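Side-chain contacts in sensor protein (Shewanella sp. W3-18-1, PDB 3MYF), which probably relays phosphoryl groups through the histidine phosphotransfer (HPt) domain of a hybrid sensor histidine kinase: residues 8-13 against 67-72; 24-29 against 110-115; 38-43 against 93-98; 57-62 against 73-78. All coordinates share one frame; numbering follows the deposited sequence. Where two conformers were deposited one is given.

Interaction 1 (8-13 against 67-72)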
loop_
_atom_site.group_PDB
_atom_site.type_symbol
_atom_site.label_atom_id
_atom_site.label_comp_id
_atom_site.label_asym_id
_atom_site.label_seq_id
_atom_site.Cartn_x
_atom_site.Cartn_y
_atom_site.Cartn_z
ATOM N N TRP A 8 14.634 1.653 -10.722
ATOM C CA TRP A 8 14.743 0.398 -9.967
ATOM C C TRP A 8 15.933 0.381 -9.003
ATOM O O TRP A 8 15.810 -0.054 -7.857
ATOM C CB TRP A 8 14.792 -0.796 -10.937
ATOM C CG TRP A 8 15.215 -2.107 -10.332
ATOM C CD1 TRP A 8 16.354 -2.818 -10.627
ATOM C CD2 TRP A 8 14.513 -2.876 -9.344
ATOM N NE1 TRP A 8 16.400 -3.967 -9.884
ATOM C CE2 TRP A 8 15.287 -4.031 -9.087
ATOM C CE3 TRP A 8 13.309 -2.701 -8.649
ATOM C CZ2 TRP A 8 14.894 -5.008 -8.162
ATOM C CZ3 TRP A 8 12.919 -3.672 -7.731
ATOM C CH2 TRP A 8 13.711 -4.814 -7.499
ATOM N N ASP A 9 17.076 0.877 -9.472
ATOM C CA ASP A 9 18.299 0.906 -8.672
ATOM C C ASP A 9 18.182 1.827 -7.463
ATOM O O ASP A 9 18.690 1.510 -6.381
ATOM C CB ASP A 9 19.507 1.269 -9.544
ATOM C CG ASP A 9 20.043 0.070 -10.310
ATOM O OD1 ASP A 9 20.052 -1.044 -9.744
ATOM O OD2 ASP A 9 20.456 0.239 -11.476
ATOM N N LEU A 10 17.506 2.958 -7.653
ATOM C CA LEU A 10 17.158 3.840 -6.545
ATOM C C LEU A 10 16.182 3.162 -5.588
ATOM O O LEU A 10 16.308 3.295 -4.376
ATOM C CB LEU A 10 16.557 5.148 -7.054
ATOM C CG LEU A 10 16.071 6.177 -6.027
ATOM C CD1 LEU A 10 17.213 6.706 -5.157
ATOM C CD2 LEU A 10 15.371 7.328 -6.737
ATOM N N CYS A 11 15.201 2.456 -6.140
ATOM C CA CYS A 11 14.238 1.711 -5.320
ATOM C C CYS A 11 14.985 0.662 -4.503
ATOM O O CYS A 11 14.725 0.509 -3.308
ATOM C CB CYS A 11 13.131 1.095 -6.181
ATOM S SG CYS A 11 11.883 0.143 -5.264
ATOM N N LEU A 12 15.939 -0.026 -5.139
ATOM C CA LEU A 12 16.822 -0.957 -4.424
ATOM C C LEU A 12 17.579 -0.264 -3.296
ATOM O O LEU A 12 17.575 -0.752 -2.172
ATOM C CB LEU A 12 17.806 -1.645 -5.375
ATOM C CG LEU A 12 17.434 -3.022 -5.923
ATOM C CD1 LEU A 12 18.484 -3.479 -6.921
ATOM C CD2 LEU A 12 17.302 -4.041 -4.799
ATOM N N THR A 13 18.218 0.870 -3.597
ATOM C CA THR A 13 18.902 1.672 -2.571
ATOM C C THR A 13 17.952 1.992 -1.420
ATOM O O THR A 13 18.216 1.619 -0.272
ATOM C CB THR A 13 19.539 2.985 -3.139
ATOM O OG1 THR A 13 20.608 2.655 -4.036
ATOM C CG2 THR A 13 20.104 3.851 -2.008
ATOM N N GLY A 67 11.405 4.740 -5.548
ATOM C CA GLY A 67 12.296 5.197 -6.620
ATOM C C GLY A 67 11.565 5.901 -7.746
ATOM O O GLY A 67 11.724 5.556 -8.923
ATOM N N VAL A 68 10.746 6.879 -7.368
ATOM C CA VAL A 68 9.925 7.627 -8.307
ATOM C C VAL A 68 10.223 9.126 -8.171
ATOM O O VAL A 68 9.456 9.881 -7.534
ATOM C CB VAL A 68 8.401 7.298 -8.151
ATOM C CG1 VAL A 68 8.070 5.943 -8.791
ATOM C CG2 VAL A 68 7.989 7.301 -6.686
ATOM N N PRO A 69 11.345 9.572 -8.768
ATOM C CA PRO A 69 11.827 10.920 -8.458
ATOM C C PRO A 69 10.854 12.056 -8.797
ATOM O O PRO A 69 10.723 12.985 -8.010
ATOM C CB PRO A 69 13.122 11.042 -9.285
ATOM C CG PRO A 69 13.570 9.603 -9.460
ATOM C CD PRO A 69 12.285 8.843 -9.645
ATOM N N THR A 70 10.198 11.984 -9.955
ATOM C CA THR A 70 9.292 13.055 -10.389
ATOM C C THR A 70 8.057 13.106 -9.502
ATOM O O THR A 70 7.653 14.201 -9.064
ATOM C CB THR A 70 8.939 12.948 -11.896
ATOM O OG1 THR A 70 10.139 13.098 -12.663
ATOM C CG2 THR A 70 7.945 14.037 -12.327
ATOM N N THR A 71 7.500 11.930 -9.201
ATOM C CA THR A 71 6.393 11.806 -8.250
ATOM C C THR A 71 6.762 12.428 -6.913
ATOM O O THR A 71 5.975 13.205 -6.344
ATOM C CB THR A 71 5.988 10.332 -8.054
ATOM O OG1 THR A 71 5.542 9.773 -9.302
ATOM C CG2 THR A 71 4.885 10.189 -7.047
ATOM N N GLN A 72 7.946 12.081 -6.407
ATOM C CA GLN A 72 8.396 12.561 -5.115
ATOM C C GLN A 72 8.444 14.086 -5.076
ATOM O O GLN A 72 7.948 14.692 -4.126
ATOM C CB GLN A 72 9.764 11.980 -4.738
ATOM C CG GLN A 72 10.227 12.386 -3.336
ATOM C CD GLN A 72 11.675 12.019 -3.049
ATOM O OE1 GLN A 72 12.566 12.231 -3.876
ATOM N NE2 GLN A 72 11.920 11.487 -1.859
#
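Cys-11 and Gly-67 bring their backbones together at a CA-CA distance of 4.2 Å, the CA of Gly-67 lying 4.0 Å from Cys-11 N, so that the turn entering helix 69-83 presses directly on the main chain of helix 8-14. Gly-67 has a left-handed backbone (phi 56°, psi 51°), a region that favours glycine. A beta carbon would in any case point into the helix and fall about 2.8 Å from Cys-11 N, which the close approach does not tolerate. Beside this backbone contact, Leu-10 reaches across with its branched end. With CG anti to the backbone N (chi1 177°) that end leans over the glycine, CD2 being 3.7 Å from Gly-67 CA and 4.0 Å from Pro-69 CG, the leucine and proline side chains passing alongside one another, pointing opposite ways. The side chain of Cys-11 adds little here, its CB 4.1 Å from Gly-67 N, and packs instead on Ala-22 and Leu-26 of helix 19-46. Val-68, at the N-cap position of helix 69-83, packs on Leu-6 and Ser-63 instead. Polar links lie around the apolar touch: Gly-67 N is hydrogen-bonded to Gln-14 OE1, and Gly-67 and Asn-7 are joined through their backbones. The glycine fits the last position of the H-x-[LI]-x-G-x(5)-G pattern found in many HPt domains. Across the contact itself the chemistry is purely van der Waals, which implies that the fit depends on the missing side chain of Gly-67 and on the branched end of Leu-10 that closes over it.

Interaction 2 (24-29 against 110-115)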
loop_
_atom_site.group_PDB
_atom_site.type_symbol
_atom_site.label_atom_id
_atom_site.label_comp_id
_atom_site.label_asym_id
_atom_site.label_seq_id
_atom_site.Cartn_x
_atom_site.Cartn_y
_atom_site.Cartn_z
ATOM N N GLU A 24 8.118 -5.599 -3.089
ATOM C CA GLU A 24 6.875 -5.595 -2.312
ATOM C C GLU A 24 6.330 -4.179 -2.171
ATOM O O GLU A 24 5.124 -3.966 -2.300
ATOM C CB GLU A 24 7.043 -6.274 -0.947
ATOM C CG GLU A 24 5.798 -6.244 -0.047
ATOM C CD GLU A 24 4.514 -6.791 -0.697
ATOM O OE1 GLU A 24 4.570 -7.740 -1.509
ATOM O OE2 GLU A 24 3.430 -6.279 -0.374
HETATM N N MSE A 25 7.222 -3.222 -1.924
HETATM C CA MSE A 25 6.855 -1.804 -1.875
HETATM C C MSE A 25 6.253 -1.357 -3.196
HETATM O O MSE A 25 5.275 -0.618 -3.216
HETATM C CB MSE A 25 8.065 -0.921 -1.556
HETATM C CG MSE A 25 8.862 -1.379 -0.371
HETATM SE SE MSE A 25 9.110 0.038 0.907
HETATM C CE MSE A 25 7.222 0.402 1.203
ATOM N N LEU A 26 6.836 -1.824 -4.297
ATOM C CA LEU A 26 6.338 -1.455 -5.615
ATOM C C LEU A 26 4.964 -2.088 -5.841
ATOM O O LEU A 26 4.077 -1.452 -6.426
ATOM C CB LEU A 26 7.339 -1.842 -6.710
ATOM C CG LEU A 26 8.588 -0.950 -6.829
ATOM C CD1 LEU A 26 9.523 -1.467 -7.909
ATOM C CD2 LEU A 26 8.244 0.529 -7.070
ATOM N N LYS A 27 4.785 -3.307 -5.327
ATOM C CA LYS A 27 3.470 -3.977 -5.369
ATOM C C LYS A 27 2.414 -3.153 -4.612
ATOM O O LYS A 27 1.312 -2.939 -5.125
ATOM C CB LYS A 27 3.538 -5.403 -4.820
ATOM C CG LYS A 27 4.082 -6.458 -5.791
ATOM C CD LYS A 27 4.287 -7.799 -5.113
ATOM C CE LYS A 27 4.806 -8.858 -6.105
ATOM N NZ LYS A 27 5.144 -10.154 -5.454
HETATM N N MSE A 28 2.776 -2.686 -3.413
HETATM C CA MSE A 28 1.851 -1.948 -2.553
HETATM C C MSE A 28 1.494 -0.605 -3.175
HETATM O O MSE A 28 0.347 -0.175 -3.109
HETATM C CB MSE A 28 2.431 -1.751 -1.147
HETATM C CG MSE A 28 2.723 -3.048 -0.379
HETATM SE SE MSE A 28 3.093 -2.727 1.508
HETATM C CE MSE A 28 4.184 -4.257 1.943
ATOM N N LEU A 29 2.484 0.054 -3.778
ATOM C CA LEU A 29 2.230 1.319 -4.462
ATOM C C LEU A 29 1.252 1.118 -5.624
ATOM O O LEU A 29 0.252 1.826 -5.711
ATOM C CB LEU A 29 3.542 1.940 -4.953
ATOM C CG LEU A 29 3.466 3.244 -5.747
ATOM C CD1 LEU A 29 2.953 4.335 -4.803
ATOM C CD2 LEU A 29 4.805 3.626 -6.291
ATOM N N LYS A 110 4.190 -1.729 -13.502
ATOM C CA LYS A 110 3.615 -2.935 -14.127
ATOM C C LYS A 110 4.608 -3.623 -15.067
ATOM O O LYS A 110 4.565 -4.849 -15.273
ATOM C CB LYS A 110 2.334 -2.595 -14.887
ATOM C CG LYS A 110 1.134 -2.334 -14.000
ATOM C CD LYS A 110 -0.129 -2.158 -14.827
ATOM C CE LYS A 110 -1.161 -1.318 -14.081
ATOM N NZ LYS A 110 -2.551 -1.801 -14.361
ATOM N N GLN A 111 5.511 -2.828 -15.630
ATOM C CA GLN A 111 6.561 -3.354 -16.493
ATOM C C GLN A 111 7.667 -4.009 -15.665
ATOM O O GLN A 111 8.134 -5.120 -15.997
ATOM C CB GLN A 111 7.119 -2.233 -17.383
ATOM N N VAL A 112 8.077 -3.335 -14.591
ATOM C CA VAL A 112 9.133 -3.829 -13.699
ATOM C C VAL A 112 8.695 -5.066 -12.897
ATOM O O VAL A 112 9.537 -5.818 -12.395
ATOM C CB VAL A 112 9.676 -2.699 -12.772
ATOM C CG1 VAL A 112 10.511 -3.259 -11.624
ATOM C CG2 VAL A 112 10.503 -1.712 -13.579
ATOM N N LEU A 113 7.383 -5.281 -12.798
ATOM C CA LEU A 113 6.845 -6.458 -12.113
ATOM C C LEU A 113 6.639 -7.630 -13.066
ATOM O O LEU A 113 6.806 -8.785 -12.672
ATOM C CB LEU A 113 5.550 -6.132 -11.360
ATOM C CG LEU A 113 5.648 -5.112 -10.208
ATOM C CD1 LEU A 113 4.270 -4.759 -9.671
ATOM C CD2 LEU A 113 6.543 -5.588 -9.084
ATOM N N SER A 114 6.271 -7.328 -14.312
ATOM C CA SER A 114 6.201 -8.339 -15.371
ATOM C C SER A 114 7.585 -8.911 -15.652
ATOM O O SER A 114 7.723 -10.060 -16.073
ATOM C CB SER A 114 5.639 -7.745 -16.666
ATOM O OG SER A 114 4.284 -7.370 -16.523
ATOM N N GLN A 115 8.601 -8.086 -15.423
ATOM C CA GLN A 115 9.992 -8.439 -15.664
ATOM C C GLN A 115 10.584 -9.228 -14.495
ATOM O O GLN A 115 11.209 -10.274 -14.710
ATOM C CB GLN A 115 10.802 -7.161 -15.949
ATOM C CG GLN A 115 12.310 -7.330 -16.153
ATOM C CD GLN A 115 13.064 -5.994 -16.127
ATOM O OE1 GLN A 115 12.465 -4.921 -15.991
ATOM N NE2 GLN A 115 14.386 -6.062 -16.252
#
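Leu-26 overlaps Val-112 through a single pair of methyls, CD1 of the leucine lying 4.2 Å from CG1 of the valine. The extended end of Leu-26 (chi2 178°) puts that methyl forward, and Trp-8 of helix 8-14 touches both residues, so the pair forms part of a small apolar cluster with Cys-11. Val-112 also meets Leu-6, in the segment leading into helix 8-14. One residue further along each helix, Lys-27 contributes aliphatic carbon in place of a branched side chain: its CG lies 4.2 Å from CD2 of Leu-113. Beyond that point the lysine chain runs almost fully extended, and its ammonium group is carried well away from the leucine. In the antiparallel helical bundle typical of HPt domains, this contact joins the early part of helix 19-46 to the late part of helix 92-116. Leu-113 fits along one flank of the longer helix, touching Leu-23 and Leu-30 as well as Lys-27. On the solvent side of helix 92-116, Ser-114 OG donates a hydrogen bond of 2.8 Å to Lys-110 O, meeting the carbonyl at a C=O...donor angle of 163°, and Ser-114 N reaches the same oxygen. A different face of helix 19-46 serves the dimer: Glu-24 touches Gly-61 of the second subunit, and the selenomethionine Met-25 faces that subunit too, its packing on Met-28 there being less certain because Met-28 has two conformers.

Interaction 3 (38-43 against 93-98); sequences EKIQTA and PEILEL
Ile-40 divides at CB into two branches, and each meets a different residue of helix 92-116. The short branch, CG2, stands anti to the backbone N and comes within 3.7 Å of the CG2 methyl of Ile-95, the closest approach between the two segments. The long branch starts with CG1, beside the backbone N (chi1 -66°), which serves as a stem without a near partner in segment 93-98. An extended second torsion of 167° then pushes CD1 out to the CD2 methyl of Leu-98, 4.1 Å away. The two isoleucines meet at a slant, whereas Leu-98 lies roughly perpendicular to Ile-40. Leu-99 and Leu-102 of helix 92-116 and Thr-55 of helix 49-63 also touch Ile-40, while Ile-95 leans on Val-88 and Leu-98 on Ile-56 and Ile-78. The contact thus lies in the apolar interior of the helical bundle, where helices 19-46 and 92-116 run antiparallel. Ile-40, Ile-95 and Leu-98 are all buried and meet through methyl groups alone, which implies an attachment made by dispersion and the exclusion of water, one that has no directional bond to fix it and depends on how the branches fit together.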
loop_
_atom_site.group_PDB
_atom_site.type_symbol
_atom_site.label_atom_id
_atom_site.label_comp_id
_atom_site.label_asym_id
_atom_site.label_seq_id
_atom_site.Cartn_x
_atom_site.Cartn_y
_atom_site.Cartn_z
ATOM N N GLU A 38 -7.997 8.513 -8.709
ATOM C CA GLU A 38 -9.420 8.906 -8.616
ATOM C C GLU A 38 -9.688 9.969 -7.541
ATOM O O GLU A 38 -10.446 10.922 -7.775
ATOM C CB GLU A 38 -10.343 7.678 -8.399
ATOM N N LYS A 39 -9.091 9.792 -6.366
ATOM C CA LYS A 39 -9.220 10.771 -5.293
ATOM C C LYS A 39 -8.615 12.130 -5.672
ATOM O O LYS A 39 -9.184 13.172 -5.346
ATOM C CB LYS A 39 -8.606 10.250 -3.982
ATOM C CG LYS A 39 -9.387 9.109 -3.314
ATOM C CD LYS A 39 -9.186 9.065 -1.788
ATOM C CE LYS A 39 -7.754 8.725 -1.382
ATOM N NZ LYS A 39 -7.623 7.363 -0.774
ATOM N N ILE A 40 -7.462 12.126 -6.344
ATOM C CA ILE A 40 -6.843 13.385 -6.804
ATOM C C ILE A 40 -7.722 14.056 -7.865
ATOM O O ILE A 40 -8.003 15.262 -7.779
ATOM C CB ILE A 40 -5.410 13.159 -7.334
ATOM C CG1 ILE A 40 -4.478 12.703 -6.198
ATOM C CG2 ILE A 40 -4.859 14.393 -8.002
ATOM C CD1 ILE A 40 -3.104 12.138 -6.681
ATOM N N GLN A 41 -8.175 13.276 -8.850
ATOM C CA GLN A 41 -9.009 13.822 -9.919
ATOM C C GLN A 41 -10.281 14.456 -9.357
ATOM O O GLN A 41 -10.698 15.521 -9.809
ATOM C CB GLN A 41 -9.421 12.739 -10.905
ATOM C CG GLN A 41 -8.327 12.253 -11.836
ATOM C CD GLN A 41 -8.712 10.974 -12.561
ATOM O OE1 GLN A 41 -9.501 10.164 -12.060
ATOM N NE2 GLN A 41 -8.136 10.777 -13.744
ATOM N N THR A 42 -10.893 13.778 -8.387
ATOM C CA THR A 42 -12.164 14.217 -7.815
ATOM C C THR A 42 -11.962 15.473 -6.979
ATOM O O THR A 42 -12.725 16.433 -7.111
ATOM C CB THR A 42 -12.822 13.108 -6.978
ATOM O OG1 THR A 42 -12.993 11.946 -7.798
ATOM C CG2 THR A 42 -14.195 13.530 -6.463
ATOM N N ALA A 43 -10.924 15.467 -6.141
ATOM C CA ALA A 43 -10.601 16.640 -5.317
ATOM C C ALA A 43 -10.291 17.884 -6.167
ATOM O O ALA A 43 -10.682 19.004 -5.815
ATOM C CB ALA A 43 -9.458 16.325 -4.344
ATOM N N PRO A 93 -1.764 23.391 -12.309
ATOM C CA PRO A 93 -0.672 22.965 -13.183
ATOM C C PRO A 93 0.132 21.780 -12.596
ATOM O O PRO A 93 0.384 20.792 -13.299
ATOM C CB PRO A 93 0.197 24.232 -13.295
ATOM C CG PRO A 93 -0.794 25.356 -13.137
ATOM C CD PRO A 93 -1.691 24.846 -12.040
ATOM N N GLU A 94 0.499 21.868 -11.321
ATOM C CA GLU A 94 1.296 20.800 -10.673
ATOM C C GLU A 94 0.492 19.532 -10.455
ATOM O O GLU A 94 1.026 18.412 -10.583
ATOM C CB GLU A 94 1.883 21.276 -9.331
ATOM C CG GLU A 94 2.945 22.355 -9.465
ATOM C CD GLU A 94 2.416 23.779 -9.313
ATOM O OE1 GLU A 94 1.208 24.047 -9.532
ATOM O OE2 GLU A 94 3.237 24.648 -8.990
ATOM N N ILE A 95 -0.797 19.684 -10.140
ATOM C CA ILE A 95 -1.637 18.502 -9.924
ATOM C C ILE A 95 -1.858 17.755 -11.233
ATOM O O ILE A 95 -1.788 16.504 -11.275
ATOM C CB ILE A 95 -2.964 18.867 -9.225
ATOM C CG1 ILE A 95 -2.671 19.293 -7.785
ATOM C CG2 ILE A 95 -3.949 17.696 -9.292
ATOM C CD1 ILE A 95 -3.813 20.099 -7.122
ATOM N N LEU A 96 -2.081 18.508 -12.312
ATOM C CA LEU A 96 -2.245 17.908 -13.645
ATOM C C LEU A 96 -0.967 17.197 -14.082
ATOM O O LEU A 96 -1.012 16.103 -14.681
ATOM C CB LEU A 96 -2.676 18.949 -14.701
ATOM C CG LEU A 96 -4.124 19.475 -14.689
ATOM C CD1 LEU A 96 -4.336 20.601 -15.711
ATOM C CD2 LEU A 96 -5.169 18.368 -14.910
ATOM N N GLU A 97 0.172 17.829 -13.798
ATOM C CA GLU A 97 1.461 17.237 -14.096
ATOM C C GLU A 97 1.631 15.961 -13.269
ATOM O O GLU A 97 2.180 14.968 -13.757
ATOM C CB GLU A 97 2.578 18.202 -13.757
ATOM C CG GLU A 97 3.933 17.771 -14.289
ATOM C CD GLU A 97 5.025 18.759 -13.935
ATOM O OE1 GLU A 97 4.681 19.872 -13.441
ATOM O OE2 GLU A 97 6.214 18.429 -14.165
ATOM N N LEU A 98 1.196 16.006 -12.015
ATOM C CA LEU A 98 1.287 14.815 -11.166
ATOM C C LEU A 98 0.427 13.671 -11.689
ATOM O O LEU A 98 0.883 12.504 -11.727
ATOM C CB LEU A 98 0.942 15.107 -9.716
ATOM C CG LEU A 98 0.895 13.866 -8.800
ATOM C CD1 LEU A 98 2.287 13.248 -8.557
ATOM C CD2 LEU A 98 0.246 14.275 -7.492
#

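Interaction 4 (57-62 against 73-78); sequences HKLHGA and RLCQEI
Apolar packing joins Cys-75 to two neighbouring residues of helix 49-63. Its sulfur, SG, is met by the isobutyl end of Leu-59, with CG at 3.7 Å and CD2 equally near, because the leucine CG stands anti to its own backbone N (chi1 -175°). Cys-75 CB instead faces His-60 CB, 3.8 Å away. A second kind of contact is made by the flat imidazole of His-60, which lies over the backbone of the facing helix: Gln-76 N sits 4.0 Å above the ring plane near its centre, and Cys-75 C is over the same face. The far end of the ring runs alongside the start of the Gln-76 side chain, CE1 being 3.7 Å from Gln-76 CA, with ring and amide planes 70° apart. Segments 57-62 and 73-78, on neighbouring helices of the HPt bundle, run roughly antiparallel, their N-to-C directions 142° apart and their axes 9.0 Å apart at the closest. His-57, which fits the phospho-accepting position of the family's H-x-[LI]-x-G pattern and is therefore probably the phosphorylated residue, sets out from the helix away from segment 73-78. Polar bonds lie at the margins: His-60 ND1 is hydrogen-bonded to Glu-79 OE1. With alanine at His-60, the Cys-75/Gln-76 backbone would probably lose the ring that covers it, and Glu-79 its imidazole partner. On the outer side, Lys-58 NZ forms a salt bridge with Asp-31 of the second subunit.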
loop_
_atom_site.group_PDB
_atom_site.type_symbol
_atom_site.label_atom_id
_atom_site.label_comp_id
_atom_site.label_asym_id
_atom_site.label_seq_id
_atom_site.Cartn_x
_atom_site.Cartn_y
_atom_site.Cartn_z
ATOM N N HIS A 57 -0.366 13.564 0.813
ATOM C CA HIS A 57 0.510 13.217 1.922
ATOM C C HIS A 57 0.884 11.728 1.951
ATOM O O HIS A 57 2.046 11.390 2.146
ATOM C CB HIS A 57 -0.114 13.631 3.251
ATOM C CG HIS A 57 0.685 13.211 4.445
ATOM N ND1 HIS A 57 0.283 12.198 5.290
ATOM C CD2 HIS A 57 1.879 13.641 4.917
ATOM C CE1 HIS A 57 1.186 12.038 6.242
ATOM N NE2 HIS A 57 2.158 12.909 6.046
ATOM N N LYS A 58 -0.097 10.853 1.746
ATOM C CA LYS A 58 0.152 9.413 1.808
ATOM C C LYS A 58 0.971 8.979 0.607
ATOM O O LYS A 58 1.862 8.152 0.743
ATOM C CB LYS A 58 -1.156 8.622 1.862
ATOM C CG LYS A 58 -1.928 8.819 3.145
ATOM C CD LYS A 58 -3.353 8.342 3.009
ATOM C CE LYS A 58 -4.063 8.546 4.315
ATOM N NZ LYS A 58 -5.367 7.862 4.362
ATOM N N LEU A 59 0.667 9.553 -0.556
ATOM C CA LEU A 59 1.443 9.300 -1.774
ATOM C C LEU A 59 2.882 9.762 -1.622
ATOM O O LEU A 59 3.818 9.072 -2.069
ATOM C CB LEU A 59 0.806 9.979 -2.984
ATOM C CG LEU A 59 1.433 9.723 -4.351
ATOM C CD1 LEU A 59 1.605 8.220 -4.622
ATOM C CD2 LEU A 59 0.625 10.388 -5.448
ATOM N N HIS A 60 3.053 10.933 -1.008
ATOM C CA HIS A 60 4.392 11.488 -0.742
ATOM C C HIS A 60 5.216 10.488 0.072
ATOM O O HIS A 60 6.379 10.211 -0.264
ATOM C CB HIS A 60 4.282 12.826 0.012
ATOM C CG HIS A 60 5.564 13.610 0.074
ATOM N ND1 HIS A 60 5.703 14.749 0.840
ATOM C CD2 HIS A 60 6.763 13.414 -0.525
ATOM C CE1 HIS A 60 6.930 15.227 0.702
ATOM N NE2 HIS A 60 7.591 14.437 -0.125
ATOM N N GLY A 61 4.605 9.948 1.123
ATOM C CA GLY A 61 5.251 8.971 1.999
ATOM C C GLY A 61 5.754 7.795 1.188
ATOM O O GLY A 61 6.942 7.462 1.241
ATOM N N ALA A 62 4.852 7.195 0.409
ATOM C CA ALA A 62 5.208 6.095 -0.501
ATOM C C ALA A 62 6.328 6.421 -1.474
ATOM O O ALA A 62 7.253 5.619 -1.642
ATOM C CB ALA A 62 3.992 5.605 -1.256
ATOM N N ARG A 73 9.028 14.681 -6.119
ATOM C CA ARG A 73 9.178 16.124 -6.214
ATOM C C ARG A 73 7.818 16.804 -6.282
ATOM O O ARG A 73 7.549 17.774 -5.554
ATOM C CB ARG A 73 9.991 16.493 -7.452
ATOM C CG ARG A 73 9.998 17.994 -7.753
ATOM C CD ARG A 73 10.928 18.314 -8.878
ATOM N NE ARG A 73 10.445 17.832 -10.166
ATOM C CZ ARG A 73 9.514 18.439 -10.896
ATOM N NH1 ARG A 73 9.163 17.932 -12.067
ATOM N NH2 ARG A 73 8.925 19.540 -10.452
ATOM N N LEU A 74 6.970 16.301 -7.173
ATOM C CA LEU A 74 5.639 16.897 -7.371
ATOM C C LEU A 74 4.823 16.820 -6.087
ATOM O O LEU A 74 4.177 17.815 -5.703
ATOM C CB LEU A 74 4.918 16.242 -8.560
ATOM C CG LEU A 74 5.515 16.606 -9.952
ATOM C CD1 LEU A 74 4.828 15.824 -11.046
ATOM C CD2 LEU A 74 5.444 18.110 -10.294
ATOM N N CYS A 75 4.877 15.672 -5.402
ATOM C CA CYS A 75 4.172 15.523 -4.113
ATOM C C CYS A 75 4.722 16.487 -3.066
ATOM O O CYS A 75 3.956 17.065 -2.307
ATOM C CB CYS A 75 4.204 14.083 -3.591
ATOM S SG CYS A 75 3.136 12.965 -4.501
ATOM N N GLN A 76 6.041 16.679 -3.052
ATOM C CA GLN A 76 6.655 17.624 -2.121
ATOM C C GLN A 76 6.147 19.066 -2.353
ATOM O O GLN A 76 5.746 19.722 -1.395
ATOM C CB GLN A 76 8.187 17.564 -2.191
ATOM C CG GLN A 76 8.916 18.231 -1.021
ATOM C CD GLN A 76 8.962 19.755 -1.102
ATOM O OE1 GLN A 76 9.021 20.349 -2.194
ATOM N NE2 GLN A 76 8.949 20.402 0.067
ATOM N N GLU A 77 6.182 19.536 -3.605
ATOM C CA GLU A 77 5.737 20.906 -3.952
ATOM C C GLU A 77 4.257 21.097 -3.598
ATOM O O GLU A 77 3.867 22.115 -2.996
ATOM C CB GLU A 77 5.892 21.162 -5.452
ATOM C CG GLU A 77 7.301 21.157 -6.034
ATOM C CD GLU A 77 7.271 21.064 -7.557
ATOM O OE1 GLU A 77 8.353 21.088 -8.172
ATOM O OE2 GLU A 77 6.156 20.948 -8.143
ATOM N N ILE A 78 3.445 20.107 -3.970
ATOM C CA ILE A 78 1.997 20.171 -3.770
ATOM C C ILE A 78 1.669 20.132 -2.275
ATOM O O ILE A 78 0.960 21.019 -1.775
ATOM C CB ILE A 78 1.230 19.067 -4.562
ATOM C CG1 ILE A 78 1.374 19.300 -6.079
ATOM C CG2 ILE A 78 -0.256 19.074 -4.187
ATOM C CD1 ILE A 78 1.026 18.097 -6.977
#

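Interactions 2 and 3 fasten helices 19-46 and 92-116 at two levels on opposite sides of the chain's centre, their own centres about 22 Å apart and their nearest atoms about 10 Å. Interaction 1 borders the first of these levels: Cys-11 SG packs 3.8 Å from Leu-26 CG. Interaction 4 bridges the levels, Leu-29 CD1 lying 3.9 Å from Ala-62 CB toward interaction 2, and Leu-98 CA 3.7 Å from Leu-74 CD1 toward interaction 3. Interactions 1 and 4 share helix 69-83, with centres about 13 Å apart. Interaction 4 includes the turn bearing His-57, the probable phosphorylation site, and both it and interaction 2 touch the second subunit.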